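Side-chain contacts in cytochrome c' (Rubrivivax gelatinosus, PDB 2J8W), which carries a covalently bound, high-spin heme c without a sixth ligand and is linked to electron transfer, although its exact function is not known: residues A27-G32 / K39-N44; L96-K101 / F105-A110. All blocks are in the same frame, centred on the assembly; numbering follows the deposited sequence. Where two conformers were deposited one is given.

Interaction 1. Residues A27-G32 / K39-N44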
loop_
_atom_site.group_PDB
_atom_site.type_symbol
_atom_site.label_atom_id
_atom_site.label_comp_id
_atom_site.label_asym_id
_atom_site.label_seq_id
_atom_site.Cartn_x
_atom_site.Cartn_y
_atom_site.Cartn_z
ATOM N N ALA A 27 12.900 6.773 -9.264
ATOM C CA ALA A 27 14.166 6.334 -9.835
ATOM C C ALA A 27 14.215 6.646 -11.319
ATOM O O ALA A 27 15.263 7.004 -11.823
ATOM C CB ALA A 27 14.399 4.848 -9.545
ATOM N N ALA A 28 13.102 6.470 -12.023
ATOM C CA ALA A 28 13.078 6.772 -13.463
ATOM C C ALA A 28 13.426 8.220 -13.736
ATOM O O ALA A 28 14.129 8.541 -14.698
ATOM C CB ALA A 28 11.768 6.376 -14.074
ATOM N N MET A 29 12.928 9.123 -12.897
ATOM C CA MET A 29 13.300 10.532 -13.032
ATOM C C MET A 29 14.794 10.747 -12.664
ATOM O O MET A 29 15.522 11.438 -13.364
ATOM C CB MET A 29 12.430 11.426 -12.169
ATOM C CG MET A 29 11.037 11.547 -12.694
ATOM S SD MET A 29 10.040 12.622 -11.620
ATOM C CE MET A 29 8.466 12.686 -12.580
ATOM N N ALA A 30 15.260 10.110 -11.599
ATOM C CA ALA A 30 16.643 10.277 -11.161
ATOM C C ALA A 30 17.595 9.791 -12.237
ATOM O O ALA A 30 18.672 10.381 -12.412
ATOM C CB ALA A 30 16.904 9.548 -9.856
ATOM N N GLN A 31 17.219 8.732 -12.957
ATOM C CA GLN A 31 18.047 8.137 -14.009
ATOM C C GLN A 31 17.906 8.881 -15.318
ATOM O O GLN A 31 18.566 8.561 -16.308
ATOM C CB GLN A 31 17.614 6.729 -14.253
ATOM C CG GLN A 31 17.870 5.806 -13.188
ATOM C CD GLN A 31 17.065 4.541 -13.347
ATOM O OE1 GLN A 31 16.485 4.275 -14.409
ATOM N NE2 GLN A 31 17.025 3.747 -12.300
ATOM N N GLY A 32 17.013 9.842 -15.390
ATOM C CA GLY A 32 16.828 10.561 -16.639
ATOM C C GLY A 32 16.064 9.767 -17.688
ATOM O O GLY A 32 16.192 10.040 -18.860
ATOM N N LYS A 39 6.918 18.133 -8.428
ATOM C CA LYS A 39 5.644 17.851 -7.755
ATOM C C LYS A 39 5.325 16.361 -7.788
ATOM O O LYS A 39 4.952 15.798 -6.759
ATOM C CB LYS A 39 4.517 18.680 -8.406
ATOM C CG LYS A 39 3.143 18.385 -7.837
ATOM C CD LYS A 39 2.068 19.274 -8.442
ATOM C CE LYS A 39 0.696 18.981 -7.855
ATOM N NZ LYS A 39 0.077 17.731 -8.383
ATOM N N VAL A 40 5.435 15.755 -8.959
ATOM C CA VAL A 40 5.148 14.334 -9.102
ATOM C C VAL A 40 6.180 13.502 -8.325
ATOM O O VAL A 40 5.827 12.541 -7.618
ATOM C CB VAL A 40 5.055 13.955 -10.580
ATOM C CG1 VAL A 40 4.945 12.422 -10.755
ATOM C CG2 VAL A 40 3.860 14.692 -11.228
ATOM N N ALA A 41 7.452 13.884 -8.400
ATOM C CA ALA A 41 8.466 13.205 -7.601
ATOM C C ALA A 41 8.135 13.267 -6.123
ATOM O O ALA A 41 8.200 12.249 -5.405
ATOM C CB ALA A 41 9.852 13.762 -7.862
ATOM N N ALA A 42 7.737 14.441 -5.651
ATOM C CA ALA A 42 7.402 14.612 -4.257
ATOM C C ALA A 42 6.211 13.723 -3.866
ATOM O O ALA A 42 6.182 13.138 -2.775
ATOM C CB ALA A 42 7.099 16.114 -3.939
ATOM N N GLU A 43 5.211 13.648 -4.721
ATOM C CA GLU A 43 4.034 12.820 -4.439
ATOM C C GLU A 43 4.427 11.338 -4.320
ATOM O O GLU A 43 3.976 10.621 -3.425
ATOM C CB GLU A 43 2.959 12.990 -5.509
ATOM C CG GLU A 43 2.294 14.359 -5.492
ATOM C CD GLU A 43 1.444 14.613 -6.727
ATOM O OE1 GLU A 43 1.491 13.928 -7.753
ATOM O OE2 GLU A 43 0.734 15.648 -6.692
ATOM N N ASN A 44 5.252 10.865 -5.233
ATOM C CA ASN A 44 5.682 9.477 -5.184
ATOM C C ASN A 44 6.587 9.218 -3.992
ATOM O O ASN A 44 6.483 8.164 -3.364
ATOM C CB ASN A 44 6.306 9.059 -6.515
ATOM C CG ASN A 44 5.266 8.844 -7.568
ATOM O OD1 ASN A 44 4.327 8.081 -7.355
ATOM N ND2 ASN A 44 5.413 9.495 -8.721
#

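Interaction 2. Residues L96-K101 / F105-A110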
loop_
_atom_site.group_PDB
_atom_site.type_symbol
_atom_site.label_atom_id
_atom_site.label_comp_id
_atom_site.label_asym_id
_atom_site.label_seq_id
_atom_site.Cartn_x
_atom_site.Cartn_y
_atom_site.Cartn_z
ATOM N N LEU A 96 15.247 10.497 1.680
ATOM C CA LEU A 96 14.443 10.610 0.485
ATOM C C LEU A 96 13.283 11.536 0.705
ATOM O O LEU A 96 12.980 12.403 -0.118
ATOM C CB LEU A 96 13.945 9.239 0.023
ATOM C CG LEU A 96 13.209 9.168 -1.321
ATOM C CD1 LEU A 96 14.139 9.495 -2.504
ATOM C CD2 LEU A 96 12.555 7.780 -1.478
ATOM N N ASP A 97 12.604 11.376 1.834
ATOM C CA ASP A 97 11.449 12.224 2.199
ATOM C C ASP A 97 11.906 13.705 2.227
ATOM O O ASP A 97 11.273 14.579 1.654
ATOM C CB ASP A 97 10.897 11.706 3.573
ATOM C CG ASP A 97 9.632 12.395 4.085
ATOM O OD1 ASP A 97 9.653 13.598 4.213
ATOM O OD2 ASP A 97 8.685 11.693 4.499
ATOM N N ALA A 98 13.026 13.979 2.889
ATOM C CA ALA A 98 13.531 15.333 2.993
ATOM C C ALA A 98 13.841 15.893 1.600
ATOM O O ALA A 98 13.556 17.058 1.289
ATOM C CB ALA A 98 14.759 15.369 3.892
ATOM N N ALA A 99 14.429 15.060 0.761
ATOM C CA ALA A 99 14.774 15.459 -0.598
ATOM C C ALA A 99 13.529 15.800 -1.408
ATOM O O ALA A 99 13.524 16.748 -2.186
ATOM C CB ALA A 99 15.592 14.393 -1.278
ATOM N N GLY A 100 12.477 15.001 -1.282
ATOM C CA GLY A 100 11.232 15.269 -1.980
ATOM C C GLY A 100 10.669 16.629 -1.623
ATOM O O GLY A 100 10.119 17.326 -2.451
ATOM N N LYS A 101 10.805 17.014 -0.367
ATOM C CA LYS A 101 10.302 18.308 0.089
ATOM C C LYS A 101 11.143 19.453 -0.454
ATOM O O LYS A 101 10.619 20.554 -0.644
ATOM C CB LYS A 101 10.237 18.291 1.621
ATOM C CG LYS A 101 9.102 17.363 2.138
ATOM C CD LYS A 101 9.199 17.097 3.601
ATOM C CE LYS A 101 8.003 16.301 4.121
ATOM N NZ LYS A 101 8.363 15.692 5.424
ATOM N N PHE A 105 16.885 18.142 -7.404
ATOM C CA PHE A 105 17.165 16.959 -8.187
ATOM C C PHE A 105 18.365 16.183 -7.647
ATOM O O PHE A 105 18.315 14.971 -7.507
ATOM C CB PHE A 105 17.369 17.332 -9.653
ATOM C CG PHE A 105 17.583 16.136 -10.534
ATOM C CD1 PHE A 105 18.839 15.522 -10.650
ATOM C CD2 PHE A 105 16.539 15.518 -11.160
ATOM C CE1 PHE A 105 19.022 14.402 -11.425
ATOM C CE2 PHE A 105 16.712 14.373 -11.911
ATOM C CZ PHE A 105 17.955 13.821 -12.031
ATOM N N ALA A 106 19.449 16.897 -7.315
ATOM C CA ALA A 106 20.645 16.220 -6.856
ATOM C C ALA A 106 20.382 15.512 -5.531
ATOM O O ALA A 106 20.859 14.414 -5.326
ATOM C CB ALA A 106 21.789 17.206 -6.718
ATOM N N GLN A 107 19.664 16.174 -4.622
ATOM C CA GLN A 107 19.372 15.557 -3.325
ATOM C C GLN A 107 18.460 14.344 -3.514
ATOM O O GLN A 107 18.650 13.321 -2.859
ATOM C CB GLN A 107 18.683 16.570 -2.401
ATOM C CG GLN A 107 18.601 16.211 -0.905
ATOM C CD GLN A 107 17.846 17.265 -0.077
ATOM O OE1 GLN A 107 17.398 17.039 1.120
ATOM N NE2 GLN A 107 17.667 18.422 -0.717
ATOM N N ILE A 108 17.482 14.445 -4.406
ATOM C CA ILE A 108 16.610 13.305 -4.692
ATOM C C ILE A 108 17.401 12.156 -5.269
ATOM O O ILE A 108 17.262 11.007 -4.843
ATOM C CB ILE A 108 15.463 13.716 -5.639
ATOM C CG1 ILE A 108 14.494 14.681 -4.918
ATOM C CG2 ILE A 108 14.704 12.499 -6.175
ATOM C CD1 ILE A 108 13.532 15.379 -5.843
ATOM N N LYS A 109 18.239 12.472 -6.239
ATOM C CA LYS A 109 19.041 11.426 -6.855
ATOM C C LYS A 109 19.972 10.724 -5.846
ATOM O O LYS A 109 20.084 9.484 -5.838
ATOM C CB LYS A 109 19.828 11.971 -8.047
ATOM C CG LYS A 109 20.631 10.919 -8.777
ATOM C CD LYS A 109 21.033 11.337 -10.167
ATOM C CE LYS A 109 21.703 10.210 -10.891
ATOM N NZ LYS A 109 21.501 10.525 -12.429
ATOM N N ALA A 110 20.611 11.503 -4.968
ATOM C CA ALA A 110 21.507 10.924 -3.980
ATOM C C ALA A 110 20.698 9.982 -3.065
ATOM O O ALA A 110 21.118 8.892 -2.715
ATOM C CB ALA A 110 22.211 11.990 -3.159
#

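Interaction 1. Residues A27-G32 / K39-N44
Val40 and Ala41 receive the side chain of Met29, which reaches across from the last turn of helix 5-30. The contact is small and wholly apolar. No hydrogen bond joins the two segments. At Val40, branch CG1 does the touching. It is anti to the backbone N (chi1 172°) and lies 4.0 Å from Met29 CE. The two side chains cross at about a right angle, so the methionine methyl ends against the side of the valine. At Ala41, CB points toward the other segment and meets Met29 SD at 3.9 Å. Met29 has its CG anti to the carbonyl carbon and is fully extended beyond it. The extended chain carries SD and CE over to helix 38-52; Met29 CA and Ala41 CA, the nearest pair across the segments, are 7.7 Å apart. Glu43 OE2 accepts a hydrogen bond from Lys39 NZ at 2.8 Å, as part of a salt bridge. NZ arrives on the syn side, 25° out of the carboxylate plane, and the pair spans one turn of the same helix. At Asn44, OD1 is hydrogen-bonded to His22 ND1. Gly32, with positive phi, closes helix 5-30 in a Schellman motif. Phe36 and Asp37 of the connecting loop also touch Met29. The contact thus joins the C-terminal end of helix 5-30 to the first turns of helix 38-52, next to the loop between them.

Interaction 2. Residues L96-K101 / F105-A110
A helical hairpin in the four-helix bundle of cytochrome c' brings Ala99 against Gln107 and Ile108. Its arms are helix 79-102 and helix 105-126, joined by a very short turn. The segment axes approach to 8.3 Å and run nearly antiparallel, at 161°. Ala99 CA and Ile108 CA are only 5.0 Å apart. At this spacing Ala99 faces the other helix with only a methyl group. Ala99 is the centre of the contact. There Ala99 CB meets Gln107 CG at 3.5 Å and lies 3.6 Å from the backbone atom Gln107 O. Gln107 leaves its helix with CG anti to the backbone N (chi1 -166°) and continues extended, alongside Ala99. In the conformer described, Gln107 OE1 comes to 3.5 Å from Ala99 CA and also approaches the CB of Ala98. Two conformers were deposited, so the place of the amide is less certain. No hydrogen bond links the two segments. At the turn, Thr102 OG1 is hydrogen-bonded to Ala99 O, while Asp104 OD1 takes the backbone N of Gln107. Leu96 faces the bundle core, where it touches Phe23 of helix 5-30 and Ile45 and Val48 of helix 38-52. Its end also comes near the other segment, with CD1 by the backbone O of Ile108. On the helix side away from the hairpin partner, Lys101 NZ bridges to Asp97 OD1 at its syn lone pair. Asp97 OD2 has a second partner in Ser49. Ile108 packs beside Ala99. Its chi1 of -68° sets CG1 beside the other backbone, and Ile108 CG1 is 3.8 Å from Ala99 CB and 3.6 Å from Ala99 O.

How the interactions relate
Interaction 1 and interaction 2 lie on the same side of the chain's centre, with their centres 9 Å apart. Along the chain they follow one another. In space they touch directly. Lys109 NZ probably donates a hydrogen bond to Ala30 O at 2.8 Å, which ties the end of helix 5-30 to helix 105-126. The ring of Phe105 packs there too, with CE2 3.5 Å from Met29 O. On the other pair of helices, Ala42 CB lies 3.6 Å from Gly100 O. Interaction 1 is away from the heme site. Interaction 2 comes nearer: the Leu96 side chain is about 7 Å from heme c and about 9 Å from that of Cys119, which binds the heme covalently.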